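Local coordinates for protein synthesis inhibitor I (PDB 4FBB), which is a barley ribosome-inactivating protein, an inhibitor of protein synthesis, at residues D85-E90 and A177-T182; G117-L122 and L170-N175. The protein carries 3 engineered substitutions. All coordinates share one frame; numbering follows the deposited sequence.

Contact 1 (D85-E90 and A177-T182); sequences DNIYLE and ATRFQT. With ADE (adenine), chain E.
Arg179 reaches across to the turn at 85-90 and donates an N-H of NH2 to the backbone oxygen of Asn86. Arg179 NH2 lies 2.8 Å from Asn86 O, and the bond is nearly straight at 169°. The oxygen sits in the guanidinium plane, and the nitrogen in the carbonyl plane. Another edge of the guanidinium, between NH1 and NH2, meets adenine N3. Arg179 NH1 is 3.1 Å from adenine N3, and NH2 gives that nitrogen a second, longer bond. Leu89 N donates to adenine N1 at 3.0 Å. Tyr88 lays its ring over one adenine face, with C2 of the base offset toward the ring's rim. Its ring plane and the guanidinium plane stand 58° apart. This is one side of the fold's adenine pocket, formed by the turn leading into strand 89-93 and the end of helix 157-179. Ile87 packs beside the arginine stem: its CD1 is 3.9 Å from Arg179 CG and 4.0 Å from Thr178 CG2. The arginine chain is extended from CG to NE, which carries the guanidinium past Ile87 to the base. Farther out, Glu176 forms a salt bridge with Arg179 NH1, and Trp214 makes a cation-pi contact. Asn86 OD1 accepts from Tyr88 N, an Asx turn, with the donor well above the amide plane.

Contact 2 (G117-L122 and L170-N175); sequences GTYRDL and LLLMVN. With ADE (adenine), chain E.
Leu171 makes most of the contact that helix 157-179 offers to segment 117-122. Its two methyls do different work. CD1 meets Leu122 CD1 at 3.5 Å and Tyr119 CE1 at 3.6 Å, and the same methyl lies 3.8 Å from Gly117 O. CD2 turns to the bound adenine and lies 3.6 Å from its N1. CG is anti to the carbonyl carbon (chi1 -75°). With CD1 continuing the extended chain toward Tyr119 and Leu122, CD2 is left facing the base. The side chains of Leu171 and Tyr119 run antiparallel, putting the phenol end beside the leucine stem, with Tyr119 OH 3.6 Å from Leu171 CB. Leu172 follows and adds a looser touch, its CD2 3.9 Å from Tyr119 OH. That hydroxyl is hydrogen-bonded to Glu176, one turn farther along the helix. Adenine C8 lies 3.5 Å over one face of the Tyr119 ring, near its rim, with the base tilted well away from parallel. Gly117 O accepts from adenine N6, although the modelled distance is very short and its exact value is doubtful. Thr118, the N-cap of helix 119-122, donates its N to Asp121 OD2. Apolar packing therefore joins the segments at this wall of the adenine pocket, while the polar atoms of the base meet Gly117 O, Leu89 N and Arg179.

Overall arrangement
From the N terminus, the chain first builds sheet strands and helix 25-39, then reaches 85-90 at the start of strand 89-93. It goes on through the last sheet strands to 117-122, and helix 136-147 leads into helix 157-179. There contact 2 closes the inner loop at 170-175. Contact 1 closes the outer loop just after it, where helix 157-179 ends and helix 181-190 begins, so contact 2 is nested within it. Both contacts rest on helix 157-179, which ties strand 89-93, inside the sheet, to short helix 119-122. Their centres are 10 Å apart. Leu89 packs on Leu171, and Asn175 probably bonds to Ile87 O. Adenine lies between Tyr88 and Tyr119.

Contact 1 (D85-E90 and A177-T182)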
loop_
_atom_site.group_PDB
_atom_site.type_symbol
_atom_site.label_atom_id
_atom_site.label_comp_id
_atom_site.label_asym_id
_atom_site.label_seq_id
_atom_site.Cartn_x
_atom_site.Cartn_y
_atom_site.Cartn_z
ATOM N N ASP A 85 1.297 1.943 -9.616
ATOM C CA ASP A 85 0.600 0.886 -10.349
ATOM C C ASP A 85 0.222 -0.304 -9.481
ATOM O O ASP A 85 -0.814 -0.928 -9.709
ATOM C CB ASP A 85 1.394 0.435 -11.597
ATOM C CG ASP A 85 2.859 0.141 -11.299
ATOM O OD1 ASP A 85 3.226 -0.049 -10.115
ATOM O OD2 ASP A 85 3.653 0.067 -12.268
ATOM N N ASN A 86 1.050 -0.618 -8.484
ATOM C CA ASN A 86 0.734 -1.700 -7.550
ATOM C C ASN A 86 0.984 -1.344 -6.087
ATOM O O ASN A 86 0.951 -2.224 -5.218
ATOM C CB ASN A 86 1.492 -2.987 -7.909
ATOM C CG ASN A 86 2.994 -2.851 -7.752
ATOM O OD1 ASN A 86 3.519 -1.764 -7.495
ATOM N ND2 ASN A 86 3.703 -3.962 -7.944
ATOM N N ILE A 87 1.259 -0.063 -5.837
ATOM C CA ILE A 87 1.421 0.465 -4.480
ATOM C C ILE A 87 2.549 -0.234 -3.723
ATOM O O ILE A 87 2.485 -0.444 -2.507
ATOM C CB ILE A 87 0.083 0.443 -3.698
ATOM C CG1 ILE A 87 -1.072 0.844 -4.624
ATOM C CG2 ILE A 87 0.142 1.412 -2.524
ATOM C CD1 ILE A 87 -2.474 0.597 -4.028
ATOM N N TYR A 88 3.601 -0.593 -4.454
ATOM C CA TYR A 88 4.746 -1.225 -3.822
ATOM C C TYR A 88 5.733 -0.215 -3.258
ATOM O O TYR A 88 6.088 0.769 -3.917
ATOM C CB TYR A 88 5.421 -2.242 -4.762
ATOM C CG TYR A 88 5.025 -3.648 -4.400
ATOM C CD1 TYR A 88 3.774 -4.141 -4.735
ATOM C CD2 TYR A 88 5.878 -4.464 -3.672
ATOM C CE1 TYR A 88 3.391 -5.418 -4.379
ATOM C CE2 TYR A 88 5.506 -5.744 -3.304
ATOM C CZ TYR A 88 4.265 -6.219 -3.665
ATOM O OH TYR A 88 3.886 -7.494 -3.306
ATOM N N LEU A 89 6.141 -0.443 -2.011
ATOM C CA LEU A 89 7.138 0.410 -1.384
ATOM C C LEU A 89 8.494 -0.129 -1.777
ATOM O O LEU A 89 8.793 -1.299 -1.541
ATOM C CB LEU A 89 7.014 0.405 0.144
ATOM C CG LEU A 89 8.119 1.189 0.870
ATOM C CD1 LEU A 89 8.104 2.649 0.463
ATOM C CD2 LEU A 89 8.028 1.046 2.390
ATOM N N GLU A 90 9.310 0.731 -2.367
ATOM C CA GLU A 90 10.630 0.323 -2.831
ATOM C C GLU A 90 11.740 1.195 -2.267
ATOM O O GLU A 90 12.899 0.773 -2.210
ATOM C CB GLU A 90 10.684 0.298 -4.366
ATOM C CG GLU A 90 9.966 -0.887 -4.994
ATOM C CD GLU A 90 10.570 -2.219 -4.579
ATOM O OE1 GLU A 90 11.742 -2.230 -4.145
ATOM O OE2 GLU A 90 9.883 -3.261 -4.692
ATOM N N ALA A 177 -3.057 -0.286 4.225
ATOM C CA ALA A 177 -4.171 0.599 4.558
ATOM C C ALA A 177 -4.825 1.178 3.301
ATOM O O ALA A 177 -6.060 1.253 3.207
ATOM C CB ALA A 177 -3.684 1.719 5.455
ATOM N N THR A 178 -4.006 1.601 2.342
ATOM C CA THR A 178 -4.529 2.114 1.075
ATOM C C THR A 178 -5.295 1.001 0.354
ATOM O O THR A 178 -6.398 1.217 -0.146
ATOM C CB THR A 178 -3.404 2.682 0.166
ATOM O OG1 THR A 178 -2.824 3.840 0.775
ATOM C CG2 THR A 178 -3.935 3.073 -1.191
ATOM N N ARG A 179 -4.713 -0.199 0.315
ATOM C CA ARG A 179 -5.345 -1.329 -0.368
ATOM C C ARG A 179 -6.628 -1.835 0.278
ATOM O O ARG A 179 -7.542 -2.254 -0.423
ATOM C CB ARG A 179 -4.372 -2.497 -0.467
ATOM C CG ARG A 179 -3.234 -2.250 -1.425
ATOM C CD ARG A 179 -2.082 -3.153 -1.065
ATOM N NE ARG A 179 -0.975 -3.059 -2.014
ATOM C CZ ARG A 179 0.268 -3.430 -1.730
ATOM N NH1 ARG A 179 0.553 -3.901 -0.522
ATOM N NH2 ARG A 179 1.221 -3.318 -2.649
ATOM N N PHE A 180 -6.691 -1.820 1.609
ATOM C CA PHE A 180 -7.830 -2.421 2.311
ATOM C C PHE A 180 -8.518 -1.479 3.275
ATOM O O PHE A 180 -7.867 -0.832 4.096
ATOM C CB PHE A 180 -7.397 -3.684 3.066
ATOM C CG PHE A 180 -6.837 -4.748 2.162
ATOM C CD1 PHE A 180 -7.685 -5.585 1.449
ATOM C CD2 PHE A 180 -5.472 -4.886 2.007
ATOM C CE1 PHE A 180 -7.176 -6.556 0.592
ATOM C CE2 PHE A 180 -4.954 -5.846 1.155
ATOM C CZ PHE A 180 -5.811 -6.684 0.452
ATOM N N GLN A 181 -9.842 -1.427 3.172
ATOM C CA GLN A 181 -10.665 -0.639 4.096
ATOM C C GLN A 181 -10.662 -1.284 5.476
ATOM O O GLN A 181 -10.804 -0.606 6.498
ATOM C CB GLN A 181 -12.097 -0.527 3.576
ATOM C CG GLN A 181 -12.224 0.160 2.219
ATOM C CD GLN A 181 -13.647 0.564 1.884
ATOM O OE1 GLN A 181 -14.280 0.013 0.968
ATOM N NE2 GLN A 181 -14.156 1.549 2.610
ATOM N N THR A 182 -10.506 -2.602 5.514
ATOM C CA THR A 182 -10.398 -3.280 6.805
ATOM C C THR A 182 -9.163 -2.787 7.546
ATOM O O THR A 182 -9.238 -2.375 8.710
ATOM C CB THR A 182 -10.294 -4.782 6.626
ATOM O OG1 THR A 182 -9.315 -5.041 5.617
ATOM C CG2 THR A 182 -11.628 -5.365 6.209
HETATM N N9 ADE E . 3.463 -6.004 0.517
HETATM C C8 ADE E . 4.397 -6.872 1.008
HETATM N N7 ADE E . 5.631 -6.436 0.890
HETATM C C5 ADE E . 5.495 -5.198 0.282
HETATM C C6 ADE E . 6.420 -4.215 -0.125
HETATM N N6 ADE E . 7.748 -4.313 0.009
HETATM N N1 ADE E . 5.928 -3.106 -0.706
HETATM C C2 ADE E . 4.603 -2.968 -0.867
HETATM N N3 ADE E . 3.636 -3.819 -0.530
HETATM C C4 ADE E . 4.164 -4.924 0.034
#

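Contact 2 (G117-L122 and L170-N175)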
loop_
_atom_site.group_PDB
_atom_site.type_symbol
_atom_site.label_atom_id
_atom_site.label_comp_id
_atom_site.label_asym_id
_atom_site.label_seq_id
_atom_site.Cartn_x
_atom_site.Cartn_y
_atom_site.Cartn_z
ATOM N N GLY A 117 11.877 -6.188 0.596
ATOM C CA GLY A 117 10.620 -5.548 0.942
ATOM C C GLY A 117 9.465 -6.501 1.198
ATOM O O GLY A 117 8.364 -6.066 1.535
ATOM N N THR A 118 9.707 -7.795 1.040
ATOM C CA THR A 118 8.654 -8.796 1.207
ATOM C C THR A 118 8.455 -9.133 2.683
ATOM O O THR A 118 9.393 -9.048 3.480
ATOM C CB THR A 118 8.981 -10.098 0.427
ATOM O OG1 THR A 118 9.419 -9.769 -0.899
ATOM C CG2 THR A 118 7.752 -11.002 0.340
ATOM N N TYR A 119 7.235 -9.514 3.055
ATOM C CA TYR A 119 6.979 -9.949 4.428
ATOM C C TYR A 119 7.862 -11.129 4.868
ATOM O O TYR A 119 8.229 -11.229 6.038
ATOM C CB TYR A 119 5.490 -10.230 4.632
ATOM C CG TYR A 119 4.672 -8.954 4.615
ATOM C CD1 TYR A 119 5.151 -7.798 5.225
ATOM C CD2 TYR A 119 3.445 -8.893 3.967
ATOM C CE1 TYR A 119 4.419 -6.623 5.212
ATOM C CE2 TYR A 119 2.706 -7.722 3.941
ATOM C CZ TYR A 119 3.199 -6.593 4.566
ATOM O OH TYR A 119 2.465 -5.431 4.541
ATOM N N ARG A 120 8.223 -12.006 3.934
ATOM C CA ARG A 120 9.180 -13.064 4.250
ATOM C C ARG A 120 10.567 -12.464 4.541
ATOM O O ARG A 120 11.238 -12.876 5.495
ATOM C CB ARG A 120 9.227 -14.135 3.145
ATOM C CG ARG A 120 9.608 -13.627 1.758
ATOM C CD ARG A 120 9.408 -14.699 0.687
ATOM N NE ARG A 120 9.867 -14.254 -0.630
ATOM C CZ ARG A 120 9.072 -13.793 -1.595
ATOM N NH1 ARG A 120 7.759 -13.717 -1.412
ATOM N NH2 ARG A 120 9.595 -13.413 -2.754
ATOM N N ASP A 121 10.976 -11.477 3.740
ATOM C CA ASP A 121 12.231 -10.759 3.973
ATOM C C ASP A 121 12.241 -10.051 5.332
ATOM O O ASP A 121 13.181 -10.206 6.115
ATOM C CB ASP A 121 12.478 -9.711 2.880
ATOM C CG ASP A 121 12.665 -10.320 1.507
ATOM O OD1 ASP A 121 13.306 -11.391 1.409
ATOM O OD2 ASP A 121 12.178 -9.722 0.520
ATOM N N LEU A 122 11.189 -9.270 5.597
ATOM C CA LEU A 122 11.124 -8.393 6.765
ATOM C C LEU A 122 10.877 -9.162 8.055
ATOM O O LEU A 122 11.564 -8.962 9.057
ATOM C CB LEU A 122 10.016 -7.360 6.567
ATOM C CG LEU A 122 10.162 -6.447 5.353
ATOM C CD1 LEU A 122 8.860 -5.726 5.091
ATOM C CD2 LEU A 122 11.280 -5.450 5.562
ATOM N N LEU A 170 5.175 0.490 8.659
ATOM C CA LEU A 170 4.667 1.444 7.667
ATOM C C LEU A 170 3.927 0.795 6.488
ATOM O O LEU A 170 2.934 1.340 6.004
ATOM C CB LEU A 170 5.784 2.337 7.122
ATOM C CG LEU A 170 6.562 3.198 8.110
ATOM C CD1 LEU A 170 7.505 4.141 7.373
ATOM C CD2 LEU A 170 5.604 3.982 8.985
ATOM N N LEU A 171 4.425 -0.343 6.005
ATOM C CA LEU A 171 3.739 -1.078 4.945
ATOM C C LEU A 171 2.304 -1.341 5.372
ATOM O O LEU A 171 1.365 -1.205 4.586
ATOM C CB LEU A 171 4.427 -2.414 4.681
ATOM C CG LEU A 171 5.751 -2.413 3.926
ATOM C CD1 LEU A 171 6.210 -3.846 3.711
ATOM C CD2 LEU A 171 5.594 -1.700 2.602
ATOM N N LEU A 172 2.145 -1.707 6.639
ATOM C CA LEU A 172 0.837 -2.026 7.169
ATOM C C LEU A 172 -0.013 -0.773 7.317
ATOM O O LEU A 172 -1.154 -0.748 6.863
ATOM C CB LEU A 172 0.984 -2.774 8.487
ATOM C CG LEU A 172 1.382 -4.229 8.258
ATOM C CD1 LEU A 172 1.910 -4.869 9.531
ATOM C CD2 LEU A 172 0.185 -4.998 7.729
ATOM N N MET A 173 0.566 0.280 7.889
ATOM C CA MET A 173 -0.207 1.490 8.218
ATOM C C MET A 173 -0.355 2.486 7.063
ATOM O O MET A 173 -1.167 3.422 7.129
ATOM C CB MET A 173 0.379 2.171 9.460
ATOM C CG MET A 173 0.339 1.275 10.689
ATOM S SD MET A 173 1.006 2.074 12.161
ATOM C CE MET A 173 -0.401 3.088 12.677
ATOM N N VAL A 174 0.415 2.285 5.996
ATOM C CA VAL A 174 0.276 3.121 4.813
ATOM C C VAL A 174 -0.180 2.322 3.596
ATOM O O VAL A 174 -1.248 2.584 3.044
ATOM C CB VAL A 174 1.567 3.890 4.495
ATOM C CG1 VAL A 174 1.440 4.642 3.185
ATOM C CG2 VAL A 174 1.869 4.856 5.604
ATOM N N ASN A 175 0.624 1.345 3.185
ATOM C CA ASN A 175 0.356 0.606 1.955
ATOM C C ASN A 175 -0.842 -0.332 2.027
ATOM O O ASN A 175 -1.737 -0.261 1.182
ATOM C CB ASN A 175 1.610 -0.152 1.494
ATOM C CG ASN A 175 2.789 0.763 1.288
ATOM O OD1 ASN A 175 3.394 1.242 2.250
ATOM N ND2 ASN A 175 3.121 1.026 0.032
HETATM N N9 ADE E . 3.463 -6.004 0.517
HETATM C C8 ADE E . 4.397 -6.872 1.008
HETATM N N7 ADE E . 5.631 -6.436 0.890
HETATM C C5 ADE E . 5.495 -5.198 0.282
HETATM C C6 ADE E . 6.420 -4.215 -0.125
HETATM N N6 ADE E . 7.748 -4.313 0.009
HETATM N N1 ADE E . 5.928 -3.106 -0.706
HETATM C C2 ADE E . 4.603 -2.968 -0.867
HETATM N N3 ADE E . 3.636 -3.819 -0.530
HETATM C C4 ADE E . 4.164 -4.924 0.034
#